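Local coordinates for protein nucleoporin NUP82 (Chaetomium thermophilum, PDB 5CWW) that probably serves as a structural component of the nuclear pore complex and a docking partner for transport factors, here represented by its N-terminal beta-propeller domain, at residues Ser264-Met270 against Leu298-Leu302; Val113-Gln119 against Val131-His135; Arg521-Glu525 against Arg537-Leu541; Trp66-Gln71 against Pro143-His149. One frame throughout, in Å; residues are numbered along the deposited sequence.

Contact 1: Ser264-Met270 against Leu298-Leu302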
loop_
_atom_site.group_PDB
_atom_site.type_symbol
_atom_site.label_atom_id
_atom_site.label_comp_id
_atom_site.label_asym_id
_atom_site.label_seq_id
_atom_site.Cartn_x
_atom_site.Cartn_y
_atom_site.Cartn_z
ATOM N N SER B 264 4.406 -6.529 16.249
ATOM C CA SER B 264 5.149 -7.417 15.363
ATOM C C SER B 264 6.635 -7.285 15.635
ATOM O O SER B 264 7.108 -6.224 16.034
ATOM C CB SER B 264 4.852 -7.105 13.896
ATOM O OG SER B 264 3.485 -7.310 13.595
ATOM N N GLY B 265 7.367 -8.371 15.412
ATOM C CA GLY B 265 8.793 -8.400 15.669
ATOM C C GLY B 265 9.596 -8.335 14.390
ATOM O O GLY B 265 9.044 -8.168 13.300
ATOM N N GLY B 266 10.910 -8.468 14.530
ATOM C CA GLY B 266 11.807 -8.419 13.394
ATOM C C GLY B 266 11.653 -7.146 12.592
ATOM O O GLY B 266 11.447 -6.064 13.144
ATOM N N TRP B 267 11.748 -7.283 11.276
ATOM C CA TRP B 267 11.690 -6.141 10.376
ATOM C C TRP B 267 10.261 -5.706 10.063
ATOM O O TRP B 267 10.055 -4.695 9.394
ATOM C CB TRP B 267 12.410 -6.473 9.073
ATOM C CG TRP B 267 13.868 -6.752 9.238
ATOM C CD1 TRP B 267 14.477 -7.974 9.222
ATOM C CD2 TRP B 267 14.908 -5.788 9.439
ATOM N NE1 TRP B 267 15.831 -7.829 9.400
ATOM C CE2 TRP B 267 16.121 -6.497 9.537
ATOM C CE3 TRP B 267 14.929 -4.394 9.549
ATOM C CZ2 TRP B 267 17.344 -5.859 9.738
ATOM C CZ3 TRP B 267 16.144 -3.763 9.751
ATOM C CH2 TRP B 267 17.333 -4.495 9.840
ATOM N N ALA B 268 9.285 -6.473 10.542
ATOM C CA ALA B 268 7.882 -6.254 10.194
ATOM C C ALA B 268 7.403 -4.816 10.428
ATOM O O ALA B 268 6.775 -4.225 9.551
ATOM C CB ALA B 268 6.999 -7.228 10.969
ATOM N N PRO B 269 7.706 -4.235 11.599
ATOM C CA PRO B 269 7.162 -2.887 11.815
ATOM C C PRO B 269 7.873 -1.784 11.022
ATOM O O PRO B 269 7.464 -0.630 11.126
ATOM C CB PRO B 269 7.332 -2.669 13.325
ATOM C CG PRO B 269 8.222 -3.773 13.829
ATOM C CD PRO B 269 8.587 -4.674 12.694
ATOM N N MET B 270 8.899 -2.131 10.246
ATOM C CA MET B 270 9.543 -1.178 9.337
ATOM C C MET B 270 9.301 -1.549 7.881
ATOM O O MET B 270 9.976 -1.036 6.988
ATOM C CB MET B 270 11.052 -1.121 9.570
ATOM C CG MET B 270 11.465 -0.950 11.001
ATOM S SD MET B 270 13.255 -1.007 11.155
ATOM C CE MET B 270 13.400 -1.191 12.929
ATOM N N LEU B 298 12.547 -4.468 20.251
ATOM C CA LEU B 298 12.741 -4.484 18.801
ATOM C C LEU B 298 14.221 -4.435 18.420
ATOM O O LEU B 298 14.710 -5.305 17.699
ATOM C CB LEU B 298 11.999 -3.317 18.142
ATOM C CG LEU B 298 11.950 -3.362 16.611
ATOM C CD1 LEU B 298 11.128 -4.552 16.126
ATOM C CD2 LEU B 298 11.394 -2.069 16.040
ATOM N N ILE B 299 14.928 -3.418 18.903
ATOM C CA ILE B 299 16.333 -3.218 18.549
ATOM C C ILE B 299 17.224 -4.397 18.954
ATOM O O ILE B 299 18.029 -4.857 18.144
ATOM C CB ILE B 299 16.882 -1.915 19.177
ATOM C CG1 ILE B 299 16.223 -0.709 18.502
ATOM C CG2 ILE B 299 18.404 -1.826 19.024
ATOM C CD1 ILE B 299 16.617 0.642 19.073
ATOM N N PRO B 300 17.100 -4.887 20.200
ATOM C CA PRO B 300 17.953 -6.025 20.567
ATOM C C PRO B 300 17.677 -7.284 19.742
ATOM O O PRO B 300 18.612 -8.030 19.450
ATOM C CB PRO B 300 17.622 -6.257 22.046
ATOM C CG PRO B 300 16.332 -5.562 22.279
ATOM C CD PRO B 300 16.321 -4.398 21.348
ATOM N N SER B 301 16.421 -7.517 19.370
ATOM C CA SER B 301 16.087 -8.683 18.562
ATOM C C SER B 301 16.671 -8.550 17.156
ATOM O O SER B 301 17.169 -9.523 16.591
ATOM C CB SER B 301 14.570 -8.879 18.488
ATOM O OG SER B 301 13.972 -7.951 17.600
ATOM N N LEU B 302 16.620 -7.345 16.596
ATOM C CA LEU B 302 17.192 -7.097 15.275
ATOM C C LEU B 302 18.710 -7.239 15.279
ATOM O O LEU B 302 19.283 -7.808 14.351
ATOM C CB LEU B 302 16.805 -5.706 14.767
ATOM C CG LEU B 302 15.358 -5.540 14.298
ATOM C CD1 LEU B 302 15.061 -4.076 14.013
ATOM C CD2 LEU B 302 15.086 -6.388 13.063
HETATM O O HOH W 1 11.386 -8.939 17.235
#

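Contact 2: Val113-Gln119 against Val131-His135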
loop_
_atom_site.group_PDB
_atom_site.type_symbol
_atom_site.label_atom_id
_atom_site.label_comp_id
_atom_site.label_asym_id
_atom_site.label_seq_id
_atom_site.Cartn_x
_atom_site.Cartn_y
_atom_site.Cartn_z
ATOM N N VAL B 113 -13.591 19.650 3.344
ATOM C CA VAL B 113 -13.393 18.879 2.119
ATOM C C VAL B 113 -14.277 19.413 0.992
ATOM O O VAL B 113 -15.313 20.027 1.245
ATOM C CB VAL B 113 -13.687 17.375 2.331
ATOM C CG1 VAL B 113 -12.733 16.793 3.375
ATOM C CG2 VAL B 113 -15.155 17.146 2.706
ATOM N N ALA B 114 -13.857 19.173 -0.247
ATOM C CA ALA B 114 -14.583 19.645 -1.422
ATOM C C ALA B 114 -15.260 18.495 -2.164
ATOM O O ALA B 114 -15.899 18.706 -3.194
ATOM C CB ALA B 114 -13.642 20.389 -2.356
ATOM N N ASP B 115 -15.120 17.283 -1.635
ATOM C CA ASP B 115 -15.749 16.110 -2.232
ATOM C C ASP B 115 -16.080 15.091 -1.148
ATOM O O ASP B 115 -15.592 15.195 -0.025
ATOM C CB ASP B 115 -14.830 15.489 -3.288
ATOM C CG ASP B 115 -15.591 14.694 -4.336
ATOM O OD1 ASP B 115 -16.737 14.278 -4.062
ATOM O OD2 ASP B 115 -15.039 14.483 -5.436
ATOM N N ASP B 116 -16.911 14.110 -1.492
ATOM C CA ASP B 116 -17.341 13.092 -0.539
ATOM C C ASP B 116 -16.152 12.383 0.098
ATOM O O ASP B 116 -15.214 11.980 -0.591
ATOM C CB ASP B 116 -18.246 12.066 -1.224
ATOM C CG ASP B 116 -19.557 12.662 -1.692
ATOM O OD1 ASP B 116 -20.091 13.554 -0.999
ATOM O OD2 ASP B 116 -20.055 12.237 -2.755
ATOM N N ILE B 117 -16.195 12.240 1.418
ATOM C CA ILE B 117 -15.149 11.530 2.139
ATOM C C ILE B 117 -15.149 10.057 1.741
ATOM O O ILE B 117 -16.205 9.437 1.616
ATOM C CB ILE B 117 -15.331 11.663 3.663
ATOM C CG1 ILE B 117 -15.226 13.135 4.074
ATOM C CG2 ILE B 117 -14.289 10.831 4.410
ATOM C CD1 ILE B 117 -15.611 13.409 5.511
ATOM N N ARG B 118 -13.955 9.504 1.557
ATOM C CA ARG B 118 -13.795 8.118 1.131
ATOM C C ARG B 118 -13.240 7.255 2.255
ATOM O O ARG B 118 -13.635 6.098 2.409
ATOM C CB ARG B 118 -12.876 8.038 -0.089
ATOM C CG ARG B 118 -13.452 8.670 -1.347
ATOM C CD ARG B 118 -14.528 7.797 -1.966
ATOM N NE ARG B 118 -15.089 8.396 -3.175
ATOM C CZ ARG B 118 -14.531 8.320 -4.380
ATOM N NH1 ARG B 118 -13.387 7.671 -4.552
ATOM N NH2 ARG B 118 -15.121 8.896 -5.418
ATOM N N GLN B 119 -12.321 7.819 3.035
ATOM C CA GLN B 119 -11.648 7.063 4.086
ATOM C C GLN B 119 -11.410 7.889 5.345
ATOM O O GLN B 119 -11.069 9.072 5.274
ATOM C CB GLN B 119 -10.303 6.530 3.585
ATOM C CG GLN B 119 -10.361 5.761 2.276
ATOM C CD GLN B 119 -9.071 5.012 1.994
ATOM O OE1 GLN B 119 -8.563 4.284 2.849
ATOM N NE2 GLN B 119 -8.528 5.196 0.795
ATOM N N VAL B 131 -8.392 12.196 7.078
ATOM C CA VAL B 131 -9.645 12.305 6.336
ATOM C C VAL B 131 -9.372 12.411 4.840
ATOM O O VAL B 131 -8.836 13.415 4.367
ATOM C CB VAL B 131 -10.464 13.532 6.788
ATOM C CG1 VAL B 131 -11.799 13.591 6.052
ATOM C CG2 VAL B 131 -10.690 13.493 8.291
ATOM N N LEU B 132 -9.747 11.371 4.103
ATOM C CA LEU B 132 -9.421 11.261 2.686
ATOM C C LEU B 132 -10.634 11.390 1.776
ATOM O O LEU B 132 -11.669 10.761 2.000
ATOM C CB LEU B 132 -8.739 9.924 2.398
ATOM C CG LEU B 132 -7.257 9.783 2.740
ATOM C CD1 LEU B 132 -7.019 9.857 4.239
ATOM C CD2 LEU B 132 -6.723 8.475 2.171
ATOM N N THR B 133 -10.491 12.228 0.757
ATOM C CA THR B 133 -11.369 12.196 -0.401
ATOM C C THR B 133 -10.662 11.319 -1.426
ATOM O O THR B 133 -9.747 10.575 -1.075
ATOM C CB THR B 133 -11.645 13.598 -0.970
ATOM O OG1 THR B 133 -10.417 14.191 -1.406
ATOM C CG2 THR B 133 -12.287 14.485 0.085
ATOM N N SER B 134 -11.065 11.406 -2.687
ATOM C CA SER B 134 -10.385 10.653 -3.732
ATOM C C SER B 134 -8.946 11.139 -3.922
ATOM O O SER B 134 -8.053 10.341 -4.212
ATOM C CB SER B 134 -11.156 10.754 -5.049
ATOM O OG SER B 134 -11.377 12.106 -5.410
ATOM N N HIS B 135 -8.726 12.440 -3.740
ATOM C CA HIS B 135 -7.427 13.053 -4.023
ATOM C C HIS B 135 -6.830 13.839 -2.853
ATOM O O HIS B 135 -5.614 14.018 -2.788
ATOM C CB HIS B 135 -7.541 13.983 -5.231
ATOM C CG HIS B 135 -7.691 13.264 -6.536
ATOM N ND1 HIS B 135 -8.848 12.611 -6.901
ATOM C CD2 HIS B 135 -6.824 13.094 -7.561
ATOM C CE1 HIS B 135 -8.688 12.072 -8.096
ATOM N NE2 HIS B 135 -7.468 12.351 -8.520
HETATM O O HOH W 2 -14.148 12.022 -3.395
#

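Contact 3: Arg521-Glu525 against Arg537-Leu541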
loop_
_atom_site.group_PDB
_atom_site.type_symbol
_atom_site.label_atom_id
_atom_site.label_comp_id
_atom_site.label_asym_id
_atom_site.label_seq_id
_atom_site.Cartn_x
_atom_site.Cartn_y
_atom_site.Cartn_z
ATOM N N ARG B 521 -0.904 -24.067 15.420
ATOM C CA ARG B 521 -0.423 -25.430 15.210
ATOM C C ARG B 521 0.878 -25.426 14.412
ATOM O O ARG B 521 1.764 -26.245 14.653
ATOM C CB ARG B 521 -1.471 -26.284 14.490
ATOM C CG ARG B 521 -2.774 -26.461 15.254
ATOM C CD ARG B 521 -3.636 -27.541 14.618
ATOM N NE ARG B 521 -5.064 -27.296 14.806
ATOM C CZ ARG B 521 -5.739 -27.590 15.913
ATOM N NH1 ARG B 521 -5.126 -28.142 16.951
ATOM N NH2 ARG B 521 -7.038 -27.328 15.983
ATOM N N LEU B 522 0.991 -24.504 13.462
ATOM C CA LEU B 522 2.210 -24.397 12.671
ATOM C C LEU B 522 3.355 -23.914 13.551
ATOM O O LEU B 522 4.460 -24.451 13.491
ATOM C CB LEU B 522 2.017 -23.453 11.482
ATOM C CG LEU B 522 3.270 -23.203 10.631
ATOM C CD1 LEU B 522 3.906 -24.513 10.166
ATOM C CD2 LEU B 522 2.949 -22.312 9.434
ATOM N N GLU B 523 3.085 -22.901 14.369
ATOM C CA GLU B 523 4.108 -22.337 15.244
ATOM C C GLU B 523 4.618 -23.372 16.245
ATOM O O GLU B 523 5.811 -23.417 16.544
ATOM C CB GLU B 523 3.566 -21.113 15.988
ATOM C CG GLU B 523 4.559 -20.488 16.970
ATOM C CD GLU B 523 5.811 -19.956 16.291
ATOM O OE1 GLU B 523 5.783 -19.749 15.061
ATOM O OE2 GLU B 523 6.827 -19.752 16.989
ATOM N N SER B 524 3.715 -24.196 16.768
ATOM C CA SER B 524 4.105 -25.226 17.726
ATOM C C SER B 524 5.042 -26.231 17.066
ATOM O O SER B 524 5.994 -26.703 17.683
ATOM C CB SER B 524 2.877 -25.938 18.296
ATOM O OG SER B 524 2.182 -26.644 17.284
ATOM N N GLU B 525 4.775 -26.552 15.805
ATOM C CA GLU B 525 5.653 -27.439 15.054
ATOM C C GLU B 525 7.011 -26.790 14.797
ATOM O O GLU B 525 8.040 -27.466 14.814
ATOM C CB GLU B 525 5.009 -27.843 13.729
ATOM C CG GLU B 525 5.754 -28.956 13.012
ATOM C CD GLU B 525 5.914 -30.195 13.875
ATOM O OE1 GLU B 525 4.978 -30.512 14.641
ATOM O OE2 GLU B 525 6.979 -30.845 13.795
ATOM N N ARG B 537 3.864 -34.852 10.790
ATOM C CA ARG B 537 2.974 -33.888 11.433
ATOM C C ARG B 537 2.640 -32.706 10.522
ATOM O O ARG B 537 1.533 -32.173 10.579
ATOM C CB ARG B 537 3.593 -33.391 12.744
ATOM C CG ARG B 537 3.663 -34.469 13.824
ATOM C CD ARG B 537 4.107 -33.907 15.167
ATOM N NE ARG B 537 5.442 -33.318 15.098
ATOM C CZ ARG B 537 6.575 -33.996 15.262
ATOM N NH1 ARG B 537 6.553 -35.300 15.506
ATOM N NH2 ARG B 537 7.738 -33.365 15.176
ATOM N N ILE B 538 3.589 -32.293 9.687
ATOM C CA ILE B 538 3.341 -31.203 8.743
ATOM C C ILE B 538 2.312 -31.622 7.697
ATOM O O ILE B 538 1.501 -30.809 7.252
ATOM C CB ILE B 538 4.642 -30.747 8.036
ATOM C CG1 ILE B 538 5.563 -30.018 9.021
ATOM C CG2 ILE B 538 4.341 -29.825 6.853
ATOM C CD1 ILE B 538 5.028 -28.681 9.532
ATOM N N ASP B 539 2.349 -32.890 7.304
ATOM C CA ASP B 539 1.438 -33.394 6.287
ATOM C C ASP B 539 -0.006 -33.299 6.769
ATOM O O ASP B 539 -0.905 -32.974 5.995
ATOM C CB ASP B 539 1.781 -34.837 5.924
ATOM C CG ASP B 539 0.805 -35.434 4.936
ATOM O OD1 ASP B 539 0.960 -35.179 3.722
ATOM O OD2 ASP B 539 -0.118 -36.157 5.370
ATOM N N LEU B 540 -0.220 -33.581 8.049
ATOM C CA LEU B 540 -1.547 -33.486 8.645
ATOM C C LEU B 540 -2.016 -32.037 8.685
ATOM O O LEU B 540 -3.183 -31.742 8.429
ATOM C CB LEU B 540 -1.541 -34.075 10.056
ATOM C CG LEU B 540 -1.077 -35.529 10.163
ATOM C CD1 LEU B 540 -1.092 -35.991 11.611
ATOM C CD2 LEU B 540 -1.940 -36.439 9.306
ATOM N N LEU B 541 -1.094 -31.137 9.008
ATOM C CA LEU B 541 -1.399 -29.714 9.088
ATOM C C LEU B 541 -1.773 -29.145 7.721
ATOM O O LEU B 541 -2.703 -28.348 7.609
ATOM C CB LEU B 541 -0.205 -28.958 9.672
ATOM C CG LEU B 541 -0.391 -27.464 9.928
ATOM C CD1 LEU B 541 0.340 -27.048 11.192
ATOM C CD2 LEU B 541 0.119 -26.657 8.745
#

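Contact 4: Trp66-Gln71 against Pro143-His149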
loop_
_atom_site.group_PDB
_atom_site.type_symbol
_atom_site.label_atom_id
_atom_site.label_comp_id
_atom_site.label_asym_id
_atom_site.label_seq_id
_atom_site.Cartn_x
_atom_site.Cartn_y
_atom_site.Cartn_z
ATOM N N TRP B 66 -20.122 12.407 14.740
ATOM C CA TRP B 66 -19.406 11.920 15.912
ATOM C C TRP B 66 -20.375 11.487 17.008
ATOM O O TRP B 66 -21.324 12.205 17.319
ATOM C CB TRP B 66 -18.477 13.021 16.423
ATOM C CG TRP B 66 -17.655 12.659 17.613
ATOM C CD1 TRP B 66 -17.177 11.425 17.941
ATOM C CD2 TRP B 66 -17.205 13.552 18.636
ATOM N NE1 TRP B 66 -16.456 11.494 19.109
ATOM C CE2 TRP B 66 -16.460 12.789 19.557
ATOM C CE3 TRP B 66 -17.363 14.923 18.866
ATOM C CZ2 TRP B 66 -15.874 13.351 20.688
ATOM C CZ3 TRP B 66 -16.781 15.479 19.989
ATOM C CH2 TRP B 66 -16.045 14.694 20.886
ATOM N N GLY B 67 -20.139 10.316 17.594
ATOM C CA GLY B 67 -21.001 9.828 18.654
ATOM C C GLY B 67 -20.400 8.730 19.515
ATOM O O GLY B 67 -19.576 7.940 19.053
ATOM N N ASP B 68 -20.822 8.693 20.777
ATOM C CA ASP B 68 -20.420 7.648 21.714
ATOM C C ASP B 68 -21.533 6.608 21.813
ATOM O O ASP B 68 -22.655 6.924 22.209
ATOM C CB ASP B 68 -20.117 8.246 23.091
ATOM C CG ASP B 68 -19.444 7.258 24.031
ATOM O OD1 ASP B 68 -19.876 6.087 24.092
ATOM O OD2 ASP B 68 -18.475 7.655 24.713
ATOM N N LEU B 69 -21.216 5.367 21.457
ATOM C CA LEU B 69 -22.207 4.296 21.439
ATOM C C LEU B 69 -22.739 3.974 22.830
ATOM O O LEU B 69 -23.879 3.538 22.976
ATOM C CB LEU B 69 -21.613 3.034 20.811
ATOM C CG LEU B 69 -21.160 3.148 19.354
ATOM C CD1 LEU B 69 -20.575 1.824 18.883
ATOM C CD2 LEU B 69 -22.305 3.581 18.448
ATOM N N ALA B 70 -21.912 4.187 23.850
ATOM C CA ALA B 70 -22.316 3.920 25.226
ATOM C C ALA B 70 -23.442 4.856 25.650
ATOM O O ALA B 70 -24.474 4.413 26.152
ATOM C CB ALA B 70 -21.129 4.060 26.168
ATOM N N GLN B 71 -23.236 6.153 25.440
ATOM C CA GLN B 71 -24.215 7.159 25.832
ATOM C C GLN B 71 -25.491 7.042 25.000
ATOM O O GLN B 71 -26.595 7.156 25.529
ATOM C CB GLN B 71 -23.622 8.564 25.698
ATOM C CG GLN B 71 -22.322 8.763 26.470
ATOM C CD GLN B 71 -21.735 10.152 26.293
ATOM O OE1 GLN B 71 -22.443 11.102 25.958
ATOM N NE2 GLN B 71 -20.430 10.277 26.516
ATOM N N PRO B 143 -11.382 16.374 18.933
ATOM C CA PRO B 143 -11.683 17.218 20.091
ATOM C C PRO B 143 -11.840 16.431 21.384
ATOM O O PRO B 143 -11.912 15.202 21.360
ATOM C CB PRO B 143 -13.008 17.867 19.699
ATOM C CG PRO B 143 -13.686 16.815 18.891
ATOM C CD PRO B 143 -12.592 16.094 18.138
ATOM N N ASP B 144 -11.892 17.148 22.502
ATOM C CA ASP B 144 -12.127 16.535 23.798
ATOM C C ASP B 144 -13.492 15.855 23.791
ATOM O O ASP B 144 -14.442 16.362 23.195
ATOM C CB ASP B 144 -12.044 17.585 24.909
ATOM C CG ASP B 144 -11.786 16.976 26.274
ATOM O OD1 ASP B 144 -12.281 15.861 26.539
ATOM O OD2 ASP B 144 -11.080 17.614 27.084
ATOM N N SER B 145 -13.587 14.706 24.450
ATOM C CA SER B 145 -14.832 13.948 24.490
ATOM C C SER B 145 -15.926 14.671 25.279
ATOM O O SER B 145 -17.104 14.327 25.173
ATOM C CB SER B 145 -14.584 12.563 25.089
ATOM O OG SER B 145 -13.637 11.844 24.315
ATOM N N SER B 146 -15.537 15.672 26.064
ATOM C CA SER B 146 -16.495 16.430 26.868
ATOM C C SER B 146 -17.519 17.157 25.996
ATOM O O SER B 146 -18.602 17.508 26.465
ATOM C CB SER B 146 -15.762 17.441 27.755
ATOM O OG SER B 146 -15.015 18.359 26.975
ATOM N N HIS B 147 -17.177 17.372 24.728
ATOM C CA HIS B 147 -18.060 18.071 23.798
ATOM C C HIS B 147 -19.286 17.241 23.413
ATOM O O HIS B 147 -20.195 17.743 22.750
ATOM C CB HIS B 147 -17.294 18.470 22.534
ATOM C CG HIS B 147 -16.300 19.568 22.748
ATOM N ND1 HIS B 147 -16.648 20.902 22.713
ATOM C CD2 HIS B 147 -14.968 19.534 22.989
ATOM C CE1 HIS B 147 -15.574 21.641 22.929
ATOM N NE2 HIS B 147 -14.541 20.835 23.098
ATOM N N LEU B 148 -19.311 15.976 23.824
ATOM C CA LEU B 148 -20.449 15.105 23.545
ATOM C C LEU B 148 -21.579 15.293 24.559
ATOM O O LEU B 148 -22.708 14.863 24.322
ATOM C CB LEU B 148 -20.005 13.641 23.521
ATOM C CG LEU B 148 -19.218 13.202 22.283
ATOM C CD1 LEU B 148 -18.626 11.815 22.484
ATOM C CD2 LEU B 148 -20.101 13.223 21.042
ATOM N N HIS B 149 -21.274 15.925 25.689
ATOM C CA HIS B 149 -22.292 16.217 26.695
ATOM C C HIS B 149 -23.078 17.473 26.324
ATOM O O HIS B 149 -22.545 18.385 25.691
ATOM C CB HIS B 149 -21.657 16.391 28.076
ATOM C CG HIS B 149 -20.854 15.211 28.526
ATOM N ND1 HIS B 149 -21.395 13.952 28.670
ATOM C CD2 HIS B 149 -19.548 15.099 28.871
ATOM C CE1 HIS B 149 -20.459 13.115 29.078
ATOM N NE2 HIS B 149 -19.329 13.785 29.208
#

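Contact 1: Ser264-Met270 against Leu298-Leu302
Leu302 lays its CD2 methyl over the indole of Trp267, 3.7 Å from the centroid of the five-membered ring and 15° off the ring normal, a CH-pi contact. CB of Trp267 leaves the backbone pointing away from helix 298-302, but CG stands anti to the carbonyl carbon (chi1 -63°) and the ring comes back beside the helix. The same Leu302 CD2 also presses to 3.5 Å from Gly266 C. The other branch, Leu302 CD1, meets Met270 CE tip to tip at 3.5 Å. Extended beyond CG (chi2 176°), the methionine chain is long enough for Met270 CE to touch Leu298 CD2 as well, at 3.8 Å. Leu298 CD1 sits 3.4 Å from Gly266 O and slides past the Pro269 ring, 3.8 Å from its CG. With the indole of Trp267 cut back to an alanine, Leu302 CD2 would probably lose its aromatic floor and Trp333, of helix 321-338, its ring partner, opening a gap beside the helix. Gly266, in the type II' turn Gly265-Ala268, has a positive phi that favours glycine. Its N gives a hydrogen bond to a water 2.8 Å away, which donates to Ser301 OG; that hydroxyl in turn donates to Leu298 O. The loop between two propeller strands is therefore joined to this inserted helix by methyl-to-methyl and methyl-to-indole packing, with one water as the polar link at its margin.

Contact 2: Val113-Gln119 against Val131-His135
Arg118 and Gln119 both turn their backbone N-H to Leu132 O, a classic beta bulge where the strand beginning at Gln119 pairs antiparallel with strand 128-132. The Arg118 N bond to Leu132 O is short and nearly straight, 2.6 Å and 172°, in the carbonyl plane; Gln119 N reaches that oxygen at 3.2 Å, tilted from the plane. Leu132 N returns a bond to Gln119 O, making this a hydrogen-bonded pair. Packing lies beside it. The Ile117 side chain passes at a slant over that of Val131, CD1 of Ile117 3.9 Å from CG1 of Val131, and both touch Ile64 of the neighbouring blade. Thr133 CG2, anti to its carbonyl carbon, comes 3.4 Å from Asp115 O and tucks against Val113 CB at 3.9 Å. Ser134 CB lies over one face of the Arg118 guanidinium, 3.8 Å from NH1. Polar links follow: a water donates to Asp116 O and accepts from Ser134 N, Thr133 OG1 bonds to Thr136 OG1, and Gln119 NE2 to Val176 O in the next blade. With two donors on one carbonyl, the chain can enter its propeller strand with an extra residue and still keep the buried Leu132 O paired.

Contact 3: Arg521-Glu525 against Arg537-Leu541
Glu525 and Arg537 tie together an antiparallel helix pair, a helical hairpin inserted between strands 509-514 and 548-554 of a propeller blade. The short helical segments run at 169° to each other with axes 10.8 Å apart, a wide spacing bridged by side chains. Packing is closest where single methyls enter: Ile538 CD1 lies 3.6 Å from Glu525 CG, and Leu541 CD1 comes 3.5 Å from the backbone N of Leu522. Between them the fit is looser, with Leu522 CD1 and Ile538 CD1 4.4 Å apart. On the solvent side Arg521 touches Leu541 CD1 through its CB, then leads its guanidinium away from the partner helix. Leu541 also packs against a chain of another protein in the assembly, so the hairpin takes part in an interface. Were Glu525 an alanine, Arg537 NE is likely to be left without its carboxylate and Ile538 CD1 without the CG it rests on, although Arg537 NH1 keeps Ala532 O. The salt bridge is two-pronged and side-on, the carboxylate and guanidinium planes 36° apart: Arg537 NE donates to Glu525 OE1 at 2.9 Å, and Arg537 NH2 meets the syn lone pair of Glu525 OE2 at 3.0 Å.

Contact 4: Trp66-Gln71 against Pro143-His149
Trp66 slides its indole between Leu148 and the turn that begins at Pro143. From CB, which points toward the turn, CG stands anti to the backbone N (chi1 -179°), and the ring reaches its partners from CD2 onward. Trp66 CD2 has Leu148 CD2 above it at 3.8 Å. On the pyrrole side NE1 lies near Leu148 CD1, but its hydrogen bond goes to Glu55 OE1 in strand 55-60. Trp66 CZ2 is 3.6 Å from Leu148 CD1. Above the six-membered ring of Trp66 stands Leu148 CG, 3.7 Å from its centroid and 12° off the normal, a CH-pi contact with the leucine methyls spread over the same face, CD1 toward the CE2-CZ2 side and CD2 toward CD2 and CE3. Two propeller blades meet here: strand 63-68 belongs to one four-stranded sheet, and Pro143-His149 follows strand 137-141 of the next. This loop holds an Asx turn, in which Asp144 OD1 accepts from Ser146 N, and then winds into a short 3-10 segment. At the outer end of the indole, Trp66 CZ3 meets Pro143 CG at 3.5 Å. His147 CB lies farther off, near the ring plane. Trp66 CH2 ends 3.3 Å from Asp144 O, which lies in plane at the edge. Phe57 stacks on the ring. Farther along, Asp68 puts its CB against Leu148 CD1 at 3.9 Å, while its OD1 caps helix 69-77 by accepting from Ala70 N. Gln71 stretches out, and its amide, nearly parallel to the imidazole of His149 but set off from its plane, brings Gln71 NE2 within 3.8 Å of His149 CE1.

In the fold
Contacts 1 and 2 are buried and lie on opposite sides of the chain's centre, their own centres about 34 Å apart; contacts 3 and 4 are only partly buried. Contacts 2 and 4 share surroundings: strand 63-68, part of contact 4, also supplies Ile64 to contact 2, and the later segment of contact 2 ends strand 128-132 while that of contact 4 follows strand 137-141, its neighbour in the same sheet. Their chemistry differs, backbone pairing in contact 2 against indole packing in contact 4. Contact 1, like contact 4, rests a leucine on a tryptophan, but joins a loop to an inserted helix. Contact 3, beyond the sheets, depends on charge as well as methyls and faces another protein.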